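Local structure of fatty-acid-binding protein 1 (4DOO) at residues E109-G112 / N113-K117; G96-I100 / R101-N105; V158-G162 / N163-S167; A63-P66 / A67-R71. The protein binds fatty acids, preferring saturated ones, within a chalcone-isomerase-like fold, and may take part in alpha-linolenic acid metabolism. All coordinates share one frame; numbering follows the deposited sequence.

Contact 1 of 4, residues E109-G112 / N113-K117; sequences ESVG and NRLKK. With DAO (lauric acid), chain C.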
# COMPACT_ATOMS: atom_id res chain seq x y z
N GLU A 109 13.27 -8.24 -1.79
CA GLU A 109 13.53 -8.54 -0.39
C GLU A 109 12.32 -8.22 0.49
O GLU A 109 11.87 -9.07 1.26
CB GLU A 109 14.74 -7.73 0.11
CG GLU A 109 15.26 -8.19 1.47
CD GLU A 109 16.56 -7.50 1.86
OE1 GLU A 109 16.53 -6.28 2.13
OE2 GLU A 109 17.61 -8.18 1.90
N SER A 110 11.78 -7.00 0.37
CA SER A 110 10.63 -6.60 1.18
C SER A 110 9.40 -7.46 0.89
O SER A 110 8.78 -8.00 1.81
CB SER A 110 10.31 -5.12 0.93
OG SER A 110 9.96 -4.88 -0.42
N VAL A 111 9.04 -7.58 -0.38
CA VAL A 111 7.89 -8.39 -0.75
C VAL A 111 8.19 -9.85 -0.44
O VAL A 111 7.33 -10.58 0.06
CB VAL A 111 7.55 -8.23 -2.25
CG1 VAL A 111 6.44 -9.19 -2.64
CG2 VAL A 111 7.11 -6.79 -2.53
N GLY A 112 9.42 -10.27 -0.71
CA GLY A 112 9.82 -11.64 -0.44
C GLY A 112 9.69 -11.99 1.03
O GLY A 112 9.17 -13.06 1.37
N ASN A 113 10.16 -11.11 1.90
CA ASN A 113 10.09 -11.30 3.35
C ASN A 113 8.64 -11.56 3.76
O ASN A 113 8.37 -12.43 4.60
CB ASN A 113 10.64 -10.05 4.07
CG ASN A 113 10.39 -10.07 5.58
OD1 ASN A 113 9.26 -9.85 6.05
ND2 ASN A 113 11.44 -10.33 6.36
N ARG A 114 7.72 -10.82 3.17
CA ARG A 114 6.31 -10.97 3.50
C ARG A 114 5.68 -12.23 2.92
O ARG A 114 4.85 -12.86 3.58
CB ARG A 114 5.53 -9.72 3.06
CG ARG A 114 5.85 -8.47 3.88
CD ARG A 114 5.54 -8.68 5.36
NE ARG A 114 5.64 -7.45 6.14
CZ ARG A 114 6.78 -6.85 6.47
NH1 ARG A 114 7.94 -7.36 6.09
NH2 ARG A 114 6.75 -5.74 7.19
N LEU A 115 6.07 -12.60 1.71
CA LEU A 115 5.53 -13.80 1.08
C LEU A 115 5.86 -15.06 1.88
O LEU A 115 5.01 -15.94 2.02
CB LEU A 115 6.07 -13.95 -0.34
CG LEU A 115 5.52 -12.97 -1.38
CD1 LEU A 115 6.19 -13.21 -2.72
CD2 LEU A 115 4.01 -13.16 -1.49
N LYS A 116 7.07 -15.14 2.41
CA LYS A 116 7.46 -16.31 3.20
C LYS A 116 6.81 -16.25 4.58
O LYS A 116 6.64 -17.26 5.25
CB LYS A 116 8.97 -16.40 3.37
CG LYS A 116 9.41 -17.67 4.08
CD LYS A 116 10.83 -17.60 4.59
CE LYS A 116 11.17 -18.87 5.36
NZ LYS A 116 12.47 -18.76 6.07
N LYS A 117 6.47 -15.03 5.00
CA LYS A 117 5.85 -14.82 6.29
C LYS A 117 4.41 -15.31 6.29
O LYS A 117 3.92 -15.83 7.29
CB LYS A 117 5.87 -13.33 6.64
CG LYS A 117 5.57 -13.01 8.09
CD LYS A 117 6.85 -12.77 8.87
CE LYS A 117 7.59 -11.54 8.37
NZ LYS A 117 8.80 -11.23 9.18
O1 DAO C . 10.39 -2.14 -0.88
O2 DAO C . 9.29 -0.24 -0.86
C1 DAO C . 9.36 -1.46 -1.10
C2 DAO C . 8.15 -2.16 -1.69
C3 DAO C . 7.92 -1.68 -3.11
C4 DAO C . 6.82 -2.50 -3.80
C5 DAO C . 6.38 -1.84 -5.11
C6 DAO C . 7.34 -2.17 -6.25
C7 DAO C . 7.32 -1.09 -7.32
C8 DAO C . 8.57 -1.18 -8.18
C9 DAO C . 8.66 -0.02 -9.16
C10 DAO C . 9.88 -0.18 -10.06
C11 DAO C . 9.63 0.48 -11.41
C12 DAO C . 10.90 0.52 -12.23

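Contact 2 of 4, residues G96-I100 / R101-N105; sequences GKLNI and RSVRN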
# COMPACT_ATOMS: atom_id res chain seq x y z
N GLY A 96 16.14 10.95 -6.23
CA GLY A 96 16.44 11.09 -7.65
C GLY A 96 17.56 10.25 -8.25
O GLY A 96 17.80 10.34 -9.46
N LYS A 97 18.23 9.43 -7.45
CA LYS A 97 19.32 8.62 -7.98
C LYS A 97 19.16 7.12 -7.82
O LYS A 97 20.12 6.40 -7.54
CB LYS A 97 20.64 9.08 -7.34
CG LYS A 97 21.11 10.44 -7.83
CD LYS A 97 21.94 11.18 -6.79
CE LYS A 97 21.07 11.60 -5.60
NZ LYS A 97 21.80 12.46 -4.63
N LEU A 98 17.93 6.64 -8.02
CA LEU A 98 17.65 5.21 -7.91
C LEU A 98 18.07 4.50 -9.20
O LEU A 98 17.98 5.07 -10.28
CB LEU A 98 16.15 4.98 -7.70
CG LEU A 98 15.51 5.48 -6.41
CD1 LEU A 98 14.00 5.35 -6.51
CD2 LEU A 98 16.05 4.67 -5.23
N ASN A 99 18.54 3.27 -9.07
CA ASN A 99 18.92 2.50 -10.25
C ASN A 99 18.07 1.24 -10.24
O ASN A 99 17.86 0.63 -9.20
CB ASN A 99 20.42 2.18 -10.24
CG ASN A 99 20.80 1.12 -9.23
OD1 ASN A 99 20.57 -0.06 -9.45
ND2 ASN A 99 21.38 1.55 -8.12
N ILE A 100 17.56 0.89 -11.42
CA ILE A 100 16.68 -0.27 -11.59
C ILE A 100 17.11 -1.54 -10.88
O ILE A 100 16.29 -2.24 -10.29
CB ILE A 100 16.47 -0.58 -13.09
CG1 ILE A 100 15.43 -1.68 -13.26
CG2 ILE A 100 17.79 -0.99 -13.73
CD1 ILE A 100 14.05 -1.30 -12.75
N ARG A 101 18.41 -1.86 -10.93
CA ARG A 101 18.92 -3.06 -10.29
C ARG A 101 18.75 -3.01 -8.78
O ARG A 101 18.29 -3.97 -8.16
CB ARG A 101 20.40 -3.25 -10.64
CG ARG A 101 20.67 -3.47 -12.12
CD ARG A 101 22.16 -3.46 -12.43
NE ARG A 101 22.76 -2.16 -12.15
CZ ARG A 101 22.52 -1.05 -12.85
NH1 ARG A 101 21.69 -1.08 -13.88
NH2 ARG A 101 23.10 0.09 -12.51
N SER A 102 19.13 -1.88 -8.18
CA SER A 102 19.02 -1.70 -6.74
C SER A 102 17.56 -1.82 -6.31
O SER A 102 17.24 -2.49 -5.34
CB SER A 102 19.57 -0.33 -6.34
OG SER A 102 19.53 -0.16 -4.94
N VAL A 103 16.67 -1.16 -7.05
CA VAL A 103 15.25 -1.18 -6.75
C VAL A 103 14.68 -2.60 -6.79
O VAL A 103 13.96 -3.01 -5.88
CB VAL A 103 14.46 -0.26 -7.70
CG1 VAL A 103 12.97 -0.49 -7.55
CG2 VAL A 103 14.81 1.19 -7.41
N ARG A 104 14.99 -3.34 -7.85
CA ARG A 104 14.50 -4.71 -7.98
C ARG A 104 14.91 -5.56 -6.79
O ARG A 104 14.10 -6.32 -6.25
CB ARG A 104 15.00 -5.34 -9.29
CG ARG A 104 14.21 -4.89 -10.49
CD ARG A 104 14.85 -5.29 -11.81
NE ARG A 104 13.97 -4.91 -12.92
CZ ARG A 104 14.40 -4.53 -14.12
NH1 ARG A 104 15.70 -4.46 -14.37
NH2 ARG A 104 13.52 -4.20 -15.06
N ASN A 105 16.17 -5.45 -6.39
CA ASN A 105 16.66 -6.21 -5.25
C ASN A 105 15.92 -5.80 -3.98
O ASN A 105 15.62 -6.64 -3.13
CB ASN A 105 18.16 -5.99 -5.08
CG ASN A 105 18.99 -6.85 -6.02
OD1 ASN A 105 18.52 -7.27 -7.08
ND2 ASN A 105 20.24 -7.11 -5.64

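Contact 3 of 4, residues V158-G162 / N163-S167; sequences VAIEG and NHVGS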
# COMPACT_ATOMS: atom_id res chain seq x y z
N VAL A 158 -0.90 -3.27 -11.45
CA VAL A 158 0.10 -2.22 -11.37
C VAL A 158 0.08 -1.30 -12.59
O VAL A 158 0.02 -1.75 -13.73
CB VAL A 158 1.53 -2.81 -11.27
CG1 VAL A 158 2.55 -1.68 -11.14
CG2 VAL A 158 1.61 -3.75 -10.08
N ALA A 159 0.13 0.00 -12.32
CA ALA A 159 0.15 1.01 -13.37
C ALA A 159 1.33 1.93 -13.09
O ALA A 159 1.55 2.35 -11.94
CB ALA A 159 -1.15 1.79 -13.38
N ILE A 160 2.09 2.24 -14.13
CA ILE A 160 3.25 3.12 -14.01
C ILE A 160 3.02 4.34 -14.89
O ILE A 160 2.75 4.21 -16.09
CB ILE A 160 4.54 2.38 -14.42
CG1 ILE A 160 4.77 1.19 -13.49
CG2 ILE A 160 5.73 3.33 -14.35
CD1 ILE A 160 6.00 0.36 -13.83
N GLU A 161 3.12 5.52 -14.29
CA GLU A 161 2.91 6.79 -14.98
C GLU A 161 1.57 6.78 -15.73
O GLU A 161 1.46 7.33 -16.83
CB GLU A 161 4.06 7.07 -15.95
CG GLU A 161 5.40 7.34 -15.26
CD GLU A 161 5.42 8.66 -14.48
OE1 GLU A 161 4.55 8.86 -13.61
OE2 GLU A 161 6.32 9.49 -14.73
N GLY A 162 0.57 6.16 -15.12
CA GLY A 162 -0.76 6.11 -15.71
C GLY A 162 -1.01 4.98 -16.69
O GLY A 162 -2.13 4.83 -17.18
N ASN A 163 0.01 4.18 -16.97
CA ASN A 163 -0.12 3.07 -17.90
C ASN A 163 -0.14 1.72 -17.20
O ASN A 163 0.80 1.36 -16.50
CB ASN A 163 1.02 3.10 -18.92
CG ASN A 163 1.11 4.42 -19.67
OD1 ASN A 163 0.11 4.91 -20.21
ND2 ASN A 163 2.30 5.00 -19.72
N HIS A 164 -1.22 0.97 -17.39
CA HIS A 164 -1.34 -0.36 -16.78
C HIS A 164 -0.26 -1.26 -17.36
O HIS A 164 -0.09 -1.33 -18.58
CB HIS A 164 -2.74 -0.92 -17.06
CG HIS A 164 -2.92 -2.34 -16.62
ND1 HIS A 164 -2.58 -3.42 -17.41
CD2 HIS A 164 -3.44 -2.86 -15.48
CE1 HIS A 164 -2.87 -4.54 -16.77
NE2 HIS A 164 -3.40 -4.23 -15.60
N VAL A 165 0.47 -1.95 -16.50
CA VAL A 165 1.55 -2.83 -16.95
C VAL A 165 1.28 -4.31 -16.75
O VAL A 165 2.00 -5.15 -17.28
CB VAL A 165 2.88 -2.49 -16.26
CG1 VAL A 165 3.29 -1.06 -16.60
CG2 VAL A 165 2.75 -2.67 -14.75
N GLY A 166 0.24 -4.64 -15.98
CA GLY A 166 -0.06 -6.04 -15.76
C GLY A 166 -0.75 -6.31 -14.45
O GLY A 166 -0.89 -5.42 -13.61
N SER A 167 -1.18 -7.56 -14.26
CA SER A 167 -1.86 -7.96 -13.04
C SER A 167 -1.44 -9.36 -12.64
O SER A 167 -0.92 -10.14 -13.45
CB SER A 167 -3.37 -7.94 -13.24
OG SER A 167 -3.83 -6.70 -13.75

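Contact 4 of 4, residues A63-P66 / A67-R71; sequences ANLP and ASEIR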
# COMPACT_ATOMS: atom_id res chain seq x y z
N ALA A 63 -20.93 -4.47 13.71
CA ALA A 63 -22.26 -3.86 13.75
C ALA A 63 -22.55 -3.08 15.03
O ALA A 63 -22.22 -3.52 16.14
CB ALA A 63 -23.33 -4.93 13.55
N ASN A 64 -23.15 -1.91 14.85
CA ASN A 64 -23.55 -1.03 15.95
C ASN A 64 -22.44 -0.57 16.89
O ASN A 64 -22.73 -0.14 18.00
CB ASN A 64 -24.65 -1.70 16.78
CG ASN A 64 -25.79 -2.18 15.93
OD1 ASN A 64 -26.29 -1.46 15.07
ND2 ASN A 64 -26.22 -3.42 16.17
N LEU A 65 -21.19 -0.65 16.46
CA LEU A 65 -20.10 -0.21 17.31
C LEU A 65 -19.60 1.15 16.86
O LEU A 65 -19.56 1.44 15.67
CB LEU A 65 -18.95 -1.22 17.27
CG LEU A 65 -19.29 -2.65 17.67
CD1 LEU A 65 -18.07 -3.55 17.48
CD2 LEU A 65 -19.77 -2.68 19.11
N PRO A 66 -19.25 2.02 17.82
CA PRO A 66 -18.75 3.35 17.48
C PRO A 66 -17.32 3.24 16.96
O PRO A 66 -16.63 2.25 17.23
CB PRO A 66 -18.85 4.11 18.80
CG PRO A 66 -18.58 3.04 19.81
CD PRO A 66 -19.40 1.88 19.27
N ALA A 67 -16.87 4.25 16.24
CA ALA A 67 -15.52 4.27 15.67
C ALA A 67 -14.43 3.94 16.68
O ALA A 67 -13.54 3.13 16.41
CB ALA A 67 -15.25 5.64 15.02
N SER A 68 -14.50 4.56 17.86
CA SER A 68 -13.49 4.33 18.89
C SER A 68 -13.40 2.85 19.29
O SER A 68 -12.32 2.34 19.56
CB SER A 68 -13.80 5.19 20.13
OG SER A 68 -15.02 4.80 20.73
N GLU A 69 -14.54 2.17 19.34
CA GLU A 69 -14.54 0.76 19.71
C GLU A 69 -14.07 -0.12 18.56
O GLU A 69 -13.47 -1.17 18.78
CB GLU A 69 -15.93 0.33 20.18
CG GLU A 69 -16.24 0.79 21.60
CD GLU A 69 -17.64 0.42 22.05
OE1 GLU A 69 -18.08 -0.72 21.76
OE2 GLU A 69 -18.31 1.26 22.69
N ILE A 70 -14.34 0.31 17.34
CA ILE A 70 -13.89 -0.45 16.17
C ILE A 70 -12.37 -0.37 16.14
O ILE A 70 -11.68 -1.39 16.01
CB ILE A 70 -14.45 0.14 14.87
CG1 ILE A 70 -15.97 -0.06 14.82
CG2 ILE A 70 -13.78 -0.51 13.66
CD1 ILE A 70 -16.66 0.71 13.70
N ARG A 71 -11.86 0.85 16.27
CA ARG A 71 -10.42 1.10 16.26
C ARG A 71 -9.75 0.42 17.45
O ARG A 71 -8.62 -0.07 17.35
CB ARG A 71 -10.15 2.60 16.30
CG ARG A 71 -8.68 2.99 16.25
CD ARG A 71 -8.06 2.69 14.88
NE ARG A 71 -6.78 3.37 14.73
CZ ARG A 71 -5.61 2.89 15.15
NH1 ARG A 71 -5.55 1.71 15.75
NH2 ARG A 71 -4.51 3.62 15.01

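Contact 1 of 4, residues E109-G112 / N113-K117
Val-111 and Leu-115, one helical turn apart, form the tight side of this stretch. Their side chains lie side by side and point the same way, with Val-111 CG1 4.0 Å from Leu-115 CD1. A chi1 of 174° sets Val-111 CG1 anti to the valine's backbone N and sends it along the helix toward the following turn. Leu-115 CG settles 3.3 Å from Val-111 O, the oxygen that also accepts the amide N of Leu-115 at 2.9 Å, so one carbonyl is both bonded and packed against. Leu-127 and Phe-130 of helix 124-131 press on Val-111, and Leu-172 and Ser-176 of helix 171-182 meet Leu-115.

The opposite character prevails at Glu-109, Asn-113 and Lys-116, which reach into solvent. Here the backbone does the holding: Asn-113 N donates to Glu-109 O at 2.7 Å, and Lys-116 N to Gly-112 O at 3.1 Å. The amide of Asn-113 turns outward, where its OD1 takes a weak bond from Arg-114 NH1; the firmer partner of that arginine is Asp-179, in a salt bridge through NE.

A third direction belongs to Ser-110. With chi1 at 62°, OG lies between the backbone N and the carbonyl carbon and donates to O1 of lauric acid at 2.8 Å. Arg-30 NE and Tyr-43 OH bind the same ligand. One helix thus offers a packed flank, a wet flank and a hydroxyl to the carboxylate site of the fatty-acid pocket in this chalcone-isomerase-like fold.

Contact 2 of 4, residues G96-I100 / R101-N105
Asn-99 is the N-cap of helix 100-118, the point where a loop gives way to helix, and its side chain caps the N-H of Ser-102. Asn-99 OD1 accepts from Ser-102 N at 2.6 Å, a short bond whose donor stands 39° above the plane of the side-chain carbonyl. The same OD1 also lies over one face of the Arg-101 guanidinium, while Asn-99 O starts the regular helical bonding by accepting Val-103 N at 3.0 Å.

Arg-104 illustrates how a long side chain can run back over the first turn. Its CB and CG pass beside Ile-100 O, at 3.5 Å and 3.4 Å, the oxygen that already accepts the amide N of Arg-104. CG points away from its own carbonyl carbon (chi1 -79°), and the chain then continues extended, which carries CD to 3.9 Å from Ile-100 CG1. NE touches both CG1 and CD1 of that isoleucine. Farther out, the guanidinium lays one face over Ile-100 CG1; the modelled approach is shorter than normal packing, so its exact closeness is doubtful. NH2 ends the run by donating to Phe-134 O.

With a leucine in place of Arg-104, Phe-134 O would probably lose this donor and the outer branch of Ile-100 its flat cover. Ile-100 lines the pocket of one lauric acid, Leu-98 and Val-103 that of a second. On the neighbouring flank, the loop is drawn against the first turn where Leu-98 CB meets Val-103 CG2 at 4.0 Å.

Contact 3 of 4, residues V158-G162 / N163-S167
The beta hairpin of strands 155-160 and 163-169 turns between Ile-160 and Asn-163, an antiparallel hydrogen-bonded pair. Ile-160 N donates to Asn-163 O at 2.8 Å and Asn-163 N returns the bond to Ile-160 O at 2.9 Å; both donors stand above the planes of their carbonyls. Next along, Ala-159 and His-164 form a non-hydrogen-bonded pair, in which Ala-159 CA makes a CA-H...O contact with Asn-163 O.

A type I' turn closes this two-residue loop. Glu-161 and Gly-162 take positive phi values at its corners, and Glu-161 OE1 bonds to Thr-145 N on the next strand inward. Beyond the Ala-159 pair the hairpin is interrupted by a beta bulge: Val-158 faces both Val-165 and Gly-166, its O accepting Val-165 N at 2.8 Å in the carbonyl plane and its N donating to Gly-166 O at 3.0 Å. Gly-166 has backbone angles at which a CB would strike the preceding carbonyl oxygen.

The bulged valine packs with both branches. Val-165 CG2 rests 3.7 Å from Val-158 CB, and CG1 lies 4.1 Å from Ile-160 CG1. Replacing Val-165 by an alanine would probably open a gap beside Val-158 and Ile-160, leaving the latter freer to shift near a bound lauric acid. Val-158 also touches Leu-133, and Ile-160 touches Glu-137. On the other face, His-164 NE2 and Ser-167 OG share a 3.1 Å hydrogen bond in the plane of the ring, and Gly-166 N sits over one ring face.

Contact 4 of 4, residues A63-P66 / A67-R71
Glu-69 turns CG away from its carbonyl carbon (chi1 -77°) and then runs on extended (chi2 177°), a path that brings its carboxylate back against the CG-CD edge of the Pro-66 ring. OE2 comes to 3.4 Å from Pro-66 CG, and the carboxylate carbon CD to 3.6 Å from Pro-66 CD. The other oxygen, OE1, meets Leu-65 CD2 at 3.7 Å, where the leucine and glutamate side chains cross at about a right angle. Apolar atoms of the loop thus carry the charged group near the start of the helix, where the helix end would be expected to suit a negative charge.

Pro-66 is the N-cap of helix 67-71. Having no N-H to give to the Glu-69 carboxylate, and no polar side chain to accept the Glu-69 N-H, it cannot form a capping box. Its carbonyl oxygen accepts the first helical bond, from Ile-70 N at 3.0 Å, nearly in line with the carbonyl bond, and takes a weak bond from Glu-69 N. Across the cap, Leu-65 and Ile-70 form a hydrophobic staple, the pairing of the residue before the N-cap with the fourth of the helix, with Leu-65 CB 4.0 Å from Ile-70 CG1. Ile-70 CG1 also lies 3.4 Å from Pro-66 O and CD1 3.6 Å from Leu-65 O. Tyr-62 and Phe-204 pack on Ile-70 from outside, and Arg-71 forms salt bridges with Asp-197 and Glu-193 of helix 189-202.

From the N terminus the chain reaches contact 4 first, where the loop after helix 51-61 ends in the short helix 67-71. Contact 2 follows, closing the loop between strand 87-93 and helix 100-118, and contact 1 takes up the same helix farther along. Contact 3 comes last and closes the hairpin at the edge of the antiparallel sheet. All four are local and lie in series, with no nesting or crossing. Contacts 1, 2 and 3 each approach a bound lauric acid from a different element, helix, helix start and hairpin, whereas contact 4, its centre about 42 Å from that of contact 2, lies away from the ligand sites.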